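PDB 5HX0: sialidase domain-containing protein from Dyadobacter fermentans, which is of unknown function but carries the sialidase-type BNR repeat-like beta-propeller fold and may bind or act on glycans, as sialidase relatives do. Local coordinates for residues E259-N264 with L280-L285; G286-I291 with W304-F309; G308-P313 with Y328-K333. One frame throughout, in Å; residues are numbered along the deposited sequence.

Interaction 1. Residues E259-N264 with L280-L285; sequences EKVSFN and LRTAGL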
ATOM      1  N   GLU A 259      16.793  -0.508  35.576  1.00 27.15           N
ATOM      2  CA  GLU A 259      15.633  -1.058  36.276  1.00 30.92           C
ATOM      3  C   GLU A 259      14.395  -0.198  36.085  1.00 24.42           C
ATOM      4  O   GLU A 259      13.277  -0.726  36.083  1.00 27.12           O
ATOM      5  CB  GLU A 259      15.921  -1.209  37.774  1.00 40.43           C
ATOM      6  CG  GLU A 259      16.837  -2.364  38.122  1.00 57.12           C
ATOM      7  CD  GLU A 259      16.301  -3.700  37.635  1.00 72.33           C
ATOM      8  OE1 GLU A 259      15.064  -3.901  37.669  1.00 72.83           O
ATOM      9  OE2 GLU A 259      17.118  -4.548  37.213  1.00 80.91           O
ATOM     10  N   LYS A 260      14.559   1.112  35.942  1.00 25.54           N
ATOM     11  CA  LYS A 260      13.409   2.002  35.807  1.00 30.61           C
ATOM     12  C   LYS A 260      13.376   2.765  34.495  1.00 26.28           C
ATOM     13  O   LYS A 260      12.309   2.909  33.906  1.00 27.70           O
ATOM     14  CB  LYS A 260      13.373   3.006  36.970  1.00 39.32           C
ATOM     15  CG  LYS A 260      13.004   2.363  38.295  1.00 51.38           C
ATOM     16  CD  LYS A 260      12.909   3.377  39.417  1.00 55.19           C
ATOM     17  CE  LYS A 260      12.830   2.671  40.765  1.00 64.79           C
ATOM     18  NZ  LYS A 260      14.004   1.769  41.002  1.00 65.07           N
ATOM     19  N   VAL A 261      14.510   3.274  34.036  1.00 22.99           N
ATOM     20  CA  VAL A 261      14.550   4.122  32.849  1.00 22.85           C
ATOM     21  C   VAL A 261      14.462   3.249  31.597  1.00 19.31           C
ATOM     22  O   VAL A 261      15.131   2.212  31.504  1.00 21.95           O
ATOM     23  CB  VAL A 261      15.831   4.967  32.855  1.00 19.63           C
ATOM     24  CG1 VAL A 261      15.942   5.801  31.602  1.00 15.79           C
ATOM     25  CG2 VAL A 261      15.884   5.861  34.119  1.00 17.92           C
ATOM     26  N   SER A 262      13.637   3.671  30.624  1.00 15.68           N
ATOM     27  CA  SER A 262      13.534   2.982  29.338  1.00 19.94           C
ATOM     28  C   SER A 262      14.476   3.620  28.322  1.00 21.24           C
ATOM     29  O   SER A 262      14.699   4.834  28.338  1.00 20.22           O
ATOM     30  CB  SER A 262      12.109   3.031  28.772  1.00 17.33           C
ATOM     31  OG  SER A 262      11.172   2.251  29.506  1.00 23.40           O
ATOM     32  N   PHE A 263      15.019   2.797  27.441  1.00 18.66           N
ATOM     33  CA  PHE A 263      15.804   3.249  26.299  1.00 16.55           C
ATOM     34  C   PHE A 263      15.120   2.691  25.062  1.00 17.55           C
ATOM     35  O   PHE A 263      14.809   1.497  25.021  1.00 17.08           O
ATOM     36  CB  PHE A 263      17.250   2.754  26.407  1.00 13.23           C
ATOM     37  CG  PHE A 263      17.919   3.178  27.673  1.00 13.59           C
ATOM     38  CD1 PHE A 263      18.486   4.437  27.777  1.00 17.01           C
ATOM     39  CD2 PHE A 263      17.925   2.340  28.779  1.00 18.95           C
ATOM     40  CE1 PHE A 263      19.082   4.854  28.982  1.00 21.52           C
ATOM     41  CE2 PHE A 263      18.509   2.734  29.961  1.00 18.21           C
ATOM     42  CZ  PHE A 263      19.093   3.996  30.063  1.00 25.22           C
ATOM     43  N   ASN A 264      14.831   3.552  24.086  1.00 13.68           N
ATOM     44  CA  ASN A 264      14.130   3.059  22.901  1.00 12.36           C
ATOM     45  C   ASN A 264      14.844   3.512  21.632  1.00 14.17           C
ATOM     46  O   ASN A 264      15.760   2.821  21.166  1.00 16.67           O
ATOM     47  CB  ASN A 264      12.631   3.458  22.922  1.00 17.56           C
ATOM     48  CG  ASN A 264      12.375   4.904  23.390  1.00 19.00           C
ATOM     49  OD1 ASN A 264      12.827   5.858  22.759  1.00 17.30           O
ATOM     50  ND2 ASN A 264      11.596   5.061  24.457  1.00 14.94           N
ATOM     51  N   LEU A 280      20.844   7.897  22.584  1.00 16.49           N
ATOM     52  CA  LEU A 280      19.661   7.187  23.071  1.00 19.99           C
ATOM     53  C   LEU A 280      18.553   8.128  23.537  1.00 16.68           C
ATOM     54  O   LEU A 280      18.789   9.032  24.347  1.00 18.17           O
ATOM     55  CB  LEU A 280      20.049   6.261  24.217  1.00 17.31           C
ATOM     56  CG  LEU A 280      21.325   5.443  24.016  1.00 18.24           C
ATOM     57  CD1 LEU A 280      21.715   4.774  25.310  1.00 20.43           C
ATOM     58  CD2 LEU A 280      21.121   4.402  22.913  1.00 13.98           C
ATOM     59  N   ARG A 281      17.343   7.900  23.028  1.00 10.48           N
ATOM     60  CA  ARG A 281      16.130   8.496  23.582  1.00 14.26           C
ATOM     61  C   ARG A 281      15.674   7.712  24.815  1.00 14.33           C
ATOM     62  O   ARG A 281      15.723   6.482  24.834  1.00 17.87           O
ATOM     63  CB  ARG A 281      15.018   8.494  22.532  1.00 17.46           C
ATOM     64  CG  ARG A 281      13.630   8.875  23.073  1.00 16.62           C
ATOM     65  CD  ARG A 281      12.574   8.826  21.959  1.00 15.40           C
ATOM     66  NE  ARG A 281      11.247   9.134  22.490  1.00 17.03           N
ATOM     67  CZ  ARG A 281      10.166   9.368  21.745  1.00 19.78           C
ATOM     68  NH1 ARG A 281      10.238   9.318  20.425  1.00 15.95           N
ATOM     69  NH2 ARG A 281       9.008   9.669  22.320  1.00 16.16           N
ATOM     70  N   THR A 282      15.218   8.419  25.843  1.00 18.53           N
ATOM     71  CA  THR A 282      14.811   7.768  27.082  1.00 16.75           C
ATOM     72  C   THR A 282      13.329   8.004  27.362  1.00 16.56           C
ATOM     73  O   THR A 282      12.706   8.920  26.824  1.00 16.76           O
ATOM     74  CB  THR A 282      15.615   8.272  28.298  1.00 19.48           C
ATOM     75  OG1 THR A 282      15.507   9.697  28.387  1.00 18.10           O
ATOM     76  CG2 THR A 282      17.093   7.861  28.213  1.00 19.41           C
ATOM     77  N   ALA A 283      12.780   7.167  28.236  1.00 17.31           N
ATOM     78  CA  ALA A 283      11.510   7.422  28.907  1.00 18.24           C
ATOM     79  C   ALA A 283      11.744   7.257  30.401  1.00 24.14           C
ATOM     80  O   ALA A 283      12.491   6.368  30.821  1.00 22.03           O
ATOM     81  CB  ALA A 283      10.392   6.470  28.420  1.00 18.34           C
ATOM     82  N   GLY A 284      11.147   8.137  31.201  1.00 24.56           N
ATOM     83  CA  GLY A 284      11.357   8.086  32.636  1.00 27.28           C
ATOM     84  C   GLY A 284      12.588   8.816  33.125  1.00 27.08           C
ATOM     85  O   GLY A 284      12.995   8.615  34.273  1.00 26.23           O
ATOM     86  N   LEU A 285      13.204   9.648  32.294  1.00 19.02           N
ATOM     87  CA  LEU A 285      14.381  10.394  32.711  1.00 20.55           C
ATOM     88  C   LEU A 285      14.285  11.836  32.237  1.00 17.29           C
ATOM     89  O   LEU A 285      15.290  12.454  31.879  1.00 20.56           O
ATOM     90  CB  LEU A 285      15.669   9.741  32.200  1.00 20.31           C
ATOM     91  CG  LEU A 285      16.993  10.083  32.897  1.00 22.20           C
ATOM     92  CD1 LEU A 285      16.936   9.704  34.390  1.00 25.99           C
ATOM     93  CD2 LEU A 285      18.153   9.360  32.225  1.00 16.95           C
TER
HETATM   94  O   HOH W   1      10.715   7.991  25.125  1.00 16.47           O

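Interaction 2. Residues G286-I291 with W304-F309; sequences GDQACI and WEKMGF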
ATOM      1  N   GLY A 286      13.078  12.394  32.242  1.00 16.64           N
ATOM      2  CA  GLY A 286      12.902  13.808  31.939  1.00 16.56           C
ATOM      3  C   GLY A 286      13.353  14.210  30.557  1.00 19.61           C
ATOM      4  O   GLY A 286      13.857  15.327  30.379  1.00 16.78           O
ATOM      5  N   ASP A 287      13.224  13.306  29.577  1.00 17.46           N
ATOM      6  CA  ASP A 287      13.670  13.515  28.198  1.00 14.87           C
ATOM      7  C   ASP A 287      15.181  13.734  28.094  1.00 18.03           C
ATOM      8  O   ASP A 287      15.665  14.354  27.134  1.00 16.61           O
ATOM      9  CB  ASP A 287      12.920  14.679  27.530  1.00 14.52           C
ATOM     10  CG  ASP A 287      13.030  14.644  25.993  1.00 23.38           C
ATOM     11  OD1 ASP A 287      13.204  13.543  25.438  1.00 20.45           O
ATOM     12  OD2 ASP A 287      12.961  15.704  25.340  1.00 24.36           O
ATOM     13  N   GLN A 288      15.945  13.238  29.060  0.53 15.51           N
ATOM     14  CA  GLN A 288      17.391  13.372  28.989  0.53 19.30           C
ATOM     15  C   GLN A 288      17.942  12.503  27.862  0.53 19.96           C
ATOM     16  O   GLN A 288      17.670  11.300  27.806  0.53 16.26           O
ATOM     17  CB  GLN A 288      18.017  12.970  30.321  0.53 21.42           C
ATOM     18  CG  GLN A 288      19.513  13.065  30.347  0.53 20.76           C
ATOM     19  CD  GLN A 288      20.009  14.483  30.477  0.53 22.73           C
ATOM     20  OE1 GLN A 288      21.136  14.779  30.105  0.53 25.79           O
ATOM     21  NE2 GLN A 288      19.173  15.368  31.013  0.53 17.58           N
ATOM     22  N   ALA A 289      18.722  13.112  26.969  1.00 16.67           N
ATOM     23  CA  ALA A 289      19.358  12.362  25.896  1.00 17.06           C
ATOM     24  C   ALA A 289      20.603  11.670  26.445  1.00 20.36           C
ATOM     25  O   ALA A 289      21.422  12.300  27.125  1.00 18.50           O
ATOM     26  CB  ALA A 289      19.719  13.307  24.748  1.00 16.22           C
ATOM     27  N   CYS A 290      20.751  10.380  26.171  1.00 14.94           N
ATOM     28  CA  CYS A 290      21.837   9.618  26.779  1.00 18.84           C
ATOM     29  C   CYS A 290      22.770   9.030  25.726  1.00 19.90           C
ATOM     30  O   CYS A 290      22.482   9.021  24.525  1.00 18.22           O
ATOM     31  CB  CYS A 290      21.286   8.502  27.678  1.00 22.21           C
ATOM     32  SG  CYS A 290      20.468   9.172  29.157  1.00 21.54           S
ATOM     33  N   ILE A 291      23.904   8.519  26.201  1.00 12.76           N
ATOM     34  CA  ILE A 291      24.917   7.947  25.318  1.00 17.36           C
ATOM     35  C   ILE A 291      25.466   6.690  25.978  1.00 18.40           C
ATOM     36  O   ILE A 291      25.566   6.613  27.208  1.00 21.26           O
ATOM     37  CB  ILE A 291      26.036   8.975  25.017  1.00 17.80           C
ATOM     38  CG1 ILE A 291      26.995   8.469  23.942  1.00 21.06           C
ATOM     39  CG2 ILE A 291      26.789   9.357  26.318  1.00 22.51           C
ATOM     40  CD1 ILE A 291      28.020   9.511  23.469  1.00 17.05           C
ATOM     41  N   TRP A 304      25.707   3.511  30.628  1.00 23.57           N
ATOM     42  CA  TRP A 304      25.137   4.636  29.884  1.00 21.15           C
ATOM     43  C   TRP A 304      25.259   5.916  30.717  1.00 22.96           C
ATOM     44  O   TRP A 304      25.282   5.876  31.949  1.00 25.76           O
ATOM     45  CB  TRP A 304      23.674   4.358  29.507  1.00 15.25           C
ATOM     46  CG  TRP A 304      22.791   4.053  30.689  1.00 22.65           C
ATOM     47  CD1 TRP A 304      22.554   2.815  31.258  1.00 30.76           C
ATOM     48  CD2 TRP A 304      22.048   4.994  31.467  1.00 24.09           C
ATOM     49  NE1 TRP A 304      21.703   2.942  32.330  1.00 23.79           N
ATOM     50  CE2 TRP A 304      21.384   4.268  32.484  1.00 27.66           C
ATOM     51  CE3 TRP A 304      21.880   6.382  31.405  1.00 25.95           C
ATOM     52  CZ2 TRP A 304      20.559   4.890  33.428  1.00 23.01           C
ATOM     53  CZ3 TRP A 304      21.063   6.995  32.344  1.00 22.72           C
ATOM     54  CH2 TRP A 304      20.410   6.245  33.338  1.00 24.42           C
ATOM     55  N   GLU A 305      25.371   7.062  30.033  1.00 21.07           N
ATOM     56  CA  GLU A 305      25.527   8.366  30.688  1.00 23.78           C
ATOM     57  C   GLU A 305      24.500   9.357  30.163  1.00 26.50           C
ATOM     58  O   GLU A 305      24.151   9.335  28.980  1.00 19.73           O
ATOM     59  CB  GLU A 305      26.896   9.013  30.426  1.00 28.35           C
ATOM     60  CG  GLU A 305      28.123   8.227  30.785  1.00 41.25           C
ATOM     61  CD  GLU A 305      29.394   8.956  30.332  1.00 47.72           C
ATOM     62  OE1 GLU A 305      29.401  10.209  30.345  1.00 39.00           O
ATOM     63  OE2 GLU A 305      30.375   8.281  29.946  1.00 55.53           O
ATOM     64  N   LYS A 306      24.083  10.286  31.022  1.00 19.98           N
ATOM     65  CA  LYS A 306      23.362  11.461  30.531  1.00 25.04           C
ATOM     66  C   LYS A 306      24.317  12.372  29.765  1.00 23.82           C
ATOM     67  O   LYS A 306      25.428  12.664  30.235  1.00 22.02           O
ATOM     68  CB  LYS A 306      22.733  12.240  31.686  1.00 23.73           C
ATOM     69  CG  LYS A 306      21.760  11.454  32.536  1.00 30.05           C
ATOM     70  CD  LYS A 306      21.262  12.309  33.674  1.00 31.93           C
ATOM     71  CE  LYS A 306      21.243  11.502  34.953  1.00 40.56           C
ATOM     72  NZ  LYS A 306      20.808  12.327  36.092  1.00 45.98           N
HETATM   73  N   MSE A 307      23.887  12.844  28.605  1.00 13.96           N
HETATM   74  CA  MSE A 307      24.710  13.796  27.861  1.00 18.68           C
HETATM   75  C   MSE A 307      24.611  15.213  28.409  1.00 22.63           C
HETATM   76  O   MSE A 307      25.481  16.047  28.137  1.00 23.12           O
HETATM   77  CB  MSE A 307      24.347  13.765  26.377  1.00 15.53           C
HETATM   78  CG  MSE A 307      24.931  12.531  25.722  1.00 19.28           C
HETATM   79 SE   MSE A 307      24.989  12.676  23.780  0.69 19.67          SE
HETATM   80  CE  MSE A 307      23.099  12.387  23.540  1.00 15.95           C
ATOM     81  N   GLY A 308      23.575  15.480  29.198  1.00 22.72           N
ATOM     82  CA  GLY A 308      23.398  16.778  29.825  1.00 20.21           C
ATOM     83  C   GLY A 308      22.409  17.702  29.153  1.00 23.51           C
ATOM     84  O   GLY A 308      22.427  18.902  29.437  1.00 21.69           O
ATOM     85  N   PHE A 309      21.549  17.196  28.272  1.00 19.12           N
ATOM     86  CA  PHE A 309      20.543  18.040  27.637  1.00 15.57           C
ATOM     87  C   PHE A 309      19.309  17.207  27.316  1.00 21.09           C
ATOM     88  O   PHE A 309      19.354  15.973  27.328  1.00 22.06           O
ATOM     89  CB  PHE A 309      21.085  18.710  26.371  1.00 17.08           C
ATOM     90  CG  PHE A 309      21.478  17.739  25.265  1.00 18.96           C
ATOM     91  CD1 PHE A 309      22.773  17.238  25.184  1.00 18.38           C
ATOM     92  CD2 PHE A 309      20.562  17.371  24.287  1.00 17.35           C
ATOM     93  CE1 PHE A 309      23.134  16.363  24.155  1.00 20.35           C
ATOM     94  CE2 PHE A 309      20.912  16.500  23.241  1.00 20.17           C
ATOM     95  CZ  PHE A 309      22.195  15.990  23.179  1.00 15.63           C
TER

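Interaction 3. Residues G308-P313 with Y328-K333; sequences GFQGHP and YGYRHK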
ATOM      1  N   GLY A 308      23.575  15.480  29.198  1.00 22.72           N
ATOM      2  CA  GLY A 308      23.398  16.778  29.825  1.00 20.21           C
ATOM      3  C   GLY A 308      22.409  17.702  29.153  1.00 23.51           C
ATOM      4  O   GLY A 308      22.427  18.902  29.437  1.00 21.69           O
ATOM      5  N   PHE A 309      21.549  17.196  28.272  1.00 19.12           N
ATOM      6  CA  PHE A 309      20.543  18.040  27.637  1.00 15.57           C
ATOM      7  C   PHE A 309      19.309  17.207  27.316  1.00 21.09           C
ATOM      8  O   PHE A 309      19.354  15.973  27.328  1.00 22.06           O
ATOM      9  CB  PHE A 309      21.085  18.710  26.371  1.00 17.08           C
ATOM     10  CG  PHE A 309      21.478  17.739  25.265  1.00 18.96           C
ATOM     11  CD1 PHE A 309      22.773  17.238  25.184  1.00 18.38           C
ATOM     12  CD2 PHE A 309      20.562  17.371  24.287  1.00 17.35           C
ATOM     13  CE1 PHE A 309      23.134  16.363  24.155  1.00 20.35           C
ATOM     14  CE2 PHE A 309      20.912  16.500  23.241  1.00 20.17           C
ATOM     15  CZ  PHE A 309      22.195  15.990  23.179  1.00 15.63           C
ATOM     16  N   GLN A 310      18.203  17.904  27.040  1.00 16.94           N
ATOM     17  CA  GLN A 310      16.952  17.290  26.607  1.00 19.62           C
ATOM     18  C   GLN A 310      16.852  17.293  25.087  1.00 15.30           C
ATOM     19  O   GLN A 310      17.192  18.283  24.427  1.00 16.48           O
ATOM     20  CB  GLN A 310      15.735  18.035  27.164  1.00 22.31           C
ATOM     21  CG  GLN A 310      15.573  18.038  28.662  1.00 22.24           C
ATOM     22  CD  GLN A 310      14.325  18.808  29.090  1.00 28.07           C
ATOM     23  OE1 GLN A 310      14.201  20.002  28.823  1.00 25.19           O
ATOM     24  NE2 GLN A 310      13.385  18.116  29.729  1.00 23.52           N
ATOM     25  N   GLY A 311      16.359  16.195  24.547  1.00 15.76           N
ATOM     26  CA  GLY A 311      16.065  16.081  23.130  1.00 15.35           C
ATOM     27  C   GLY A 311      15.941  14.630  22.730  1.00 16.96           C
ATOM     28  O   GLY A 311      16.467  13.725  23.388  1.00 14.15           O
ATOM     29  N   HIS A 312      15.238  14.411  21.621  1.00 12.24           N
ATOM     30  CA  HIS A 312      15.036  13.082  21.065  1.00 12.89           C
ATOM     31  C   HIS A 312      14.299  13.177  19.726  1.00 19.55           C
ATOM     32  O   HIS A 312      13.660  14.171  19.432  1.00 14.95           O
ATOM     33  CB  HIS A 312      14.216  12.192  22.017  1.00 11.23           C
ATOM     34  CG  HIS A 312      12.759  12.531  22.049  1.00 15.60           C
ATOM     35  ND1 HIS A 312      12.176  13.188  23.111  1.00 17.46           N
ATOM     36  CD2 HIS A 312      11.761  12.289  21.162  1.00 15.47           C
ATOM     37  CE1 HIS A 312      10.883  13.339  22.879  1.00 18.07           C
ATOM     38  NE2 HIS A 312      10.604  12.805  21.702  1.00 16.81           N
ATOM     39  N   PRO A 313      14.405  12.134  18.895  1.00 16.80           N
ATOM     40  CA  PRO A 313      15.462  11.140  18.988  1.00 10.93           C
ATOM     41  C   PRO A 313      16.726  11.771  18.394  1.00 12.95           C
ATOM     42  O   PRO A 313      16.655  12.905  17.913  1.00 11.96           O
ATOM     43  CB  PRO A 313      14.938   9.986  18.126  1.00 11.09           C
ATOM     44  CG  PRO A 313      14.162  10.702  17.029  1.00 11.19           C
ATOM     45  CD  PRO A 313      13.569  11.957  17.697  1.00 10.12           C
ATOM     46  N   TYR A 328      18.680  16.529  16.815  1.00 12.36           N
ATOM     47  CA  TYR A 328      17.605  15.970  17.630  1.00 14.25           C
ATOM     48  C   TYR A 328      16.391  16.883  17.637  1.00 13.30           C
ATOM     49  O   TYR A 328      16.494  18.091  17.421  1.00 12.57           O
ATOM     50  CB  TYR A 328      18.050  15.727  19.076  1.00 12.16           C
ATOM     51  CG  TYR A 328      18.902  16.834  19.657  1.00 11.53           C
ATOM     52  CD1 TYR A 328      20.275  16.855  19.437  1.00 17.40           C
ATOM     53  CD2 TYR A 328      18.347  17.820  20.457  1.00 10.49           C
ATOM     54  CE1 TYR A 328      21.075  17.849  19.970  1.00 14.04           C
ATOM     55  CE2 TYR A 328      19.156  18.840  21.006  1.00 14.78           C
ATOM     56  CZ  TYR A 328      20.514  18.833  20.755  1.00 14.79           C
ATOM     57  OH  TYR A 328      21.351  19.807  21.272  1.00 19.82           O
ATOM     58  N   GLY A 329      15.231  16.280  17.909  1.00 12.54           N
ATOM     59  CA  GLY A 329      14.031  17.058  18.116  1.00 11.79           C
ATOM     60  C   GLY A 329      14.007  17.674  19.502  1.00 14.40           C
ATOM     61  O   GLY A 329      14.572  17.142  20.463  1.00 15.67           O
ATOM     62  N   TYR A 330      13.351  18.823  19.607  1.00 10.93           N
ATOM     63  CA  TYR A 330      13.225  19.532  20.880  1.00 12.38           C
ATOM     64  C   TYR A 330      11.740  19.749  21.144  1.00 18.76           C
ATOM     65  O   TYR A 330      11.154  20.752  20.730  1.00 18.52           O
ATOM     66  CB  TYR A 330      13.983  20.852  20.867  1.00 14.07           C
ATOM     67  CG  TYR A 330      14.143  21.454  22.242  1.00 18.66           C
ATOM     68  CD1 TYR A 330      15.012  20.897  23.167  1.00 18.65           C
ATOM     69  CD2 TYR A 330      13.420  22.581  22.617  1.00 22.93           C
ATOM     70  CE1 TYR A 330      15.179  21.469  24.442  1.00 18.96           C
ATOM     71  CE2 TYR A 330      13.576  23.147  23.875  1.00 23.30           C
ATOM     72  CZ  TYR A 330      14.455  22.589  24.778  1.00 25.34           C
ATOM     73  OH  TYR A 330      14.604  23.161  26.024  1.00 27.21           O
ATOM     74  N   ARG A 331      11.141  18.813  21.864  1.00 16.25           N
ATOM     75  CA  ARG A 331       9.701  18.835  22.108  1.00 13.12           C
ATOM     76  C   ARG A 331       9.399  19.503  23.438  1.00 19.19           C
ATOM     77  O   ARG A 331       8.701  18.969  24.290  1.00 22.90           O
ATOM     78  CB  ARG A 331       9.133  17.421  22.034  1.00 16.99           C
ATOM     79  CG  ARG A 331       9.032  16.901  20.570  1.00 20.95           C
ATOM     80  CD  ARG A 331       8.949  15.375  20.510  1.00 25.99           C
ATOM     81  NE  ARG A 331       8.468  14.888  19.218  1.00 24.96           N
ATOM     82  CZ  ARG A 331       8.092  13.629  18.968  1.00 24.96           C
ATOM     83  NH1 ARG A 331       7.642  13.306  17.758  1.00 14.44           N
ATOM     84  NH2 ARG A 331       8.167  12.689  19.910  1.00 16.01           N
ATOM     85  N   HIS A 332       9.998  20.677  23.624  1.00 20.46           N
ATOM     86  CA  HIS A 332       9.730  21.563  24.755  1.00 21.02           C
ATOM     87  C   HIS A 332       9.637  22.975  24.201  1.00 27.87           C
ATOM     88  O   HIS A 332      10.013  23.226  23.058  1.00 25.18           O
ATOM     89  CB  HIS A 332      10.827  21.455  25.816  1.00 19.48           C
ATOM     90  CG  HIS A 332      11.185  20.042  26.142  1.00 23.47           C
ATOM     91  ND1 HIS A 332      10.501  19.302  27.079  1.00 25.64           N
ATOM     92  CD2 HIS A 332      12.109  19.210  25.607  1.00 27.77           C
ATOM     93  CE1 HIS A 332      11.015  18.087  27.139  1.00 26.87           C
ATOM     94  NE2 HIS A 332      11.988  18.001  26.248  1.00 24.87           N
ATOM     95  N   LYS A 333       9.122  23.907  24.998  1.00 28.40           N
ATOM     96  CA  LYS A 333       9.074  25.302  24.548  1.00 20.16           C
ATOM     97  C   LYS A 333      10.474  25.885  24.453  1.00 22.69           C
ATOM     98  O   LYS A 333      11.281  25.728  25.367  1.00 28.45           O
ATOM     99  CB  LYS A 333       8.222  26.170  25.494  1.00 29.46           C
ATOM    100  CG  LYS A 333       6.794  25.680  25.699  1.00 50.84           C
ATOM    101  CD  LYS A 333       6.121  25.275  24.381  1.00 61.79           C
ATOM    102  CE  LYS A 333       5.016  26.254  23.948  1.00 62.92           C
ATOM    103  NZ  LYS A 333       4.485  25.942  22.568  1.00 49.53           N
TER
HETATM  104  O   HOH W   2      15.979  21.833  27.947  1.00 25.67           O

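Interaction 1. Residues E259-N264 with L280-L285
Ser-262 and Ala-283 face each other as an antiparallel hydrogen-bonded pair: Ser-262 N reaches Ala-283 O at 2.9 Å, and Ala-283 N returns a bond to Ser-262 O. The next rung, Phe-263 with Thr-282, is a non-hydrogen-bonded pair, and beyond it Asn-264 N donates to Arg-281 O at 3.2 Å. The short strand segments run 140° apart in direction, well short of straight antiparallel, as expected of a twisted sheet. Phe-263 and Thr-282 lie side by side on one face, with Thr-282 CG2 3.7 Å from Phe-263 CE1, while Leu-280 CD1 approaches the same ring at CD1. Trp-304 meets the Phe-263 ring edge-to-face, and Thr-282 OG1 is bonded to Gln-288 O on the next strand. Strands 262-270 and 276-283 are the first two of a four-stranded antiparallel sheet, consistent with a blade of the six-bladed sialidase propeller. Where the pairing ends, Val-261 spreads its methyls: CG1 lies 3.6 Å from Ala-283 O, and CG2 packs on Leu-285 CD1. At the other end Asn-264 CG sits between its backbone N and carbonyl carbon (chi1 42°). Asn-264 OD1 bears on the aliphatic chain of Arg-281, 3.1 Å from CD. The amide and guanidinium planes stand 82° apart. A water ties this corner together, accepting from Asn-264 ND2 and Arg-281 NE and donating to Thr-282 O at 2.8 Å. The extended Arg-281 side chain forms a salt bridge through NH1 with Glu-265. A tetraethylene glycol, probably from the crystallisation liquor, is bound about 4 Å from the Arg-281 side chain.

Interaction 2. Residues G286-I291 with W304-F309
Met-307, present as selenomethionine, packs against Ala-289, Cys-290 and Ile-291, each atom from CB to CE having a neighbour there. Its CB rests 3.4 Å from Ala-289 O, the carbonyl that also accepts a bond from Met-307 N. CG touches Ile-291 CG2 at 3.7 Å, and SE stands 4.0 Å from Ile-291 CB, the two side chains crossing at about a right angle. The last torsion (chi3 -75°) turns CE out of the extended line, so that it ends 3.6 Å from Cys-290 O, with Ala-289 CB at 3.7 Å. Phe-279 and Phe-349 also pack on this selenium-bearing side chain. Ala-289 CB meets the Phe-309 ring in an off-centre CH-pi contact, 4.2 Å from the ring centroid and 29° off its normal. Cys-290 points mainly away, and its SG lies obliquely beside Trp-304, 3.9 Å from CE3. Backbone bonds join Ala-289 N to Phe-309 O, and Ile-291 and Glu-305 bond to each other in both directions. In one of the two conformers of Gln-288, OE1 accepts from Gly-308 N at 2.7 Å. The connection between these strands reads SVDGGKTF, matching the S-x-D-x-G-x-x-W/F pattern of the Asp box, which in sialidase propellers occupies the turn between the third and fourth strands of a blade.

Interaction 3. Residues G308-P313 with Y328-K333
Gly-329 and His-312 exchange backbone bonds unequally: His-312 N donates well to Gly-329 O at 3.0 Å, whereas the return bond from Gly-329 N to His-312 O is weak and bent. A CA-H...O contact extends the seam, Tyr-328 CA lying 3.2 Å from Pro-313 O, just after the cis peptide that precedes Pro-313. Among side chains, Arg-331 NH2 approaches His-312 NE2 in the plane of the imidazole ring, giving a weak hydrogen bond of 3.0 Å. Guanidinium and ring planes are nearly perpendicular. His-312 ND1 is bonded to Asp-287, and Arg-331 NE to Leu-366 O. Residues 308-313 carry the chain from the outer strand of one propeller blade to strand 314-318 at the start of the next, so the contact joins the link between two blades to the end of strand 324-330 and the loop after it. Aromatic contacts begin with Phe-309, which reaches tip to tip toward Tyr-328. Its CE2 lies over one face of the tyrosine, 3.4 Å from CZ and offset toward the rim, with the planes at 31°. The Gln-310 chain is extended beyond CG (chi2 -180°), which carries CD out to the His-332 ring. There the carboxamide stacks, its plane 17° from the ring, Gln-310 OE1 3.8 Å above the ring centre. NE2 of the same amide lies 3.5 Å from His-332 CE1 and is bonded to Gly-286 O. One water bridges Gln-310 OE1, to which it donates, and Tyr-330 OH. Arg-331 is the centre of an inverse gamma turn, and both it and His-332 direct their CB toward residues 308-313.

How the interactions relate
Interaction 1 closes before interaction 2 opens, and interaction 3 begins on the segment where interaction 2 ends. Interactions 1 and 2 lie within one four-stranded sheet, their centres about 9 Å apart, joined where strands 276-283 and 288-294 pair as neighbours. Interaction 3, centred about 10 Å from interaction 2 and sharing Gly-308 and Phe-309 with it, leads into the next sheet. Asp-287 links those two contacts, giving one carboxylate oxygen to His-312 and the other to His-332. Interactions 1 and 3, about 14 Å apart, meet where Arg-281 packs on His-312 near Arg-331. Together they run from one blade to the start of the next, with a polar cluster at the junction; whether it binds a ligand is not established.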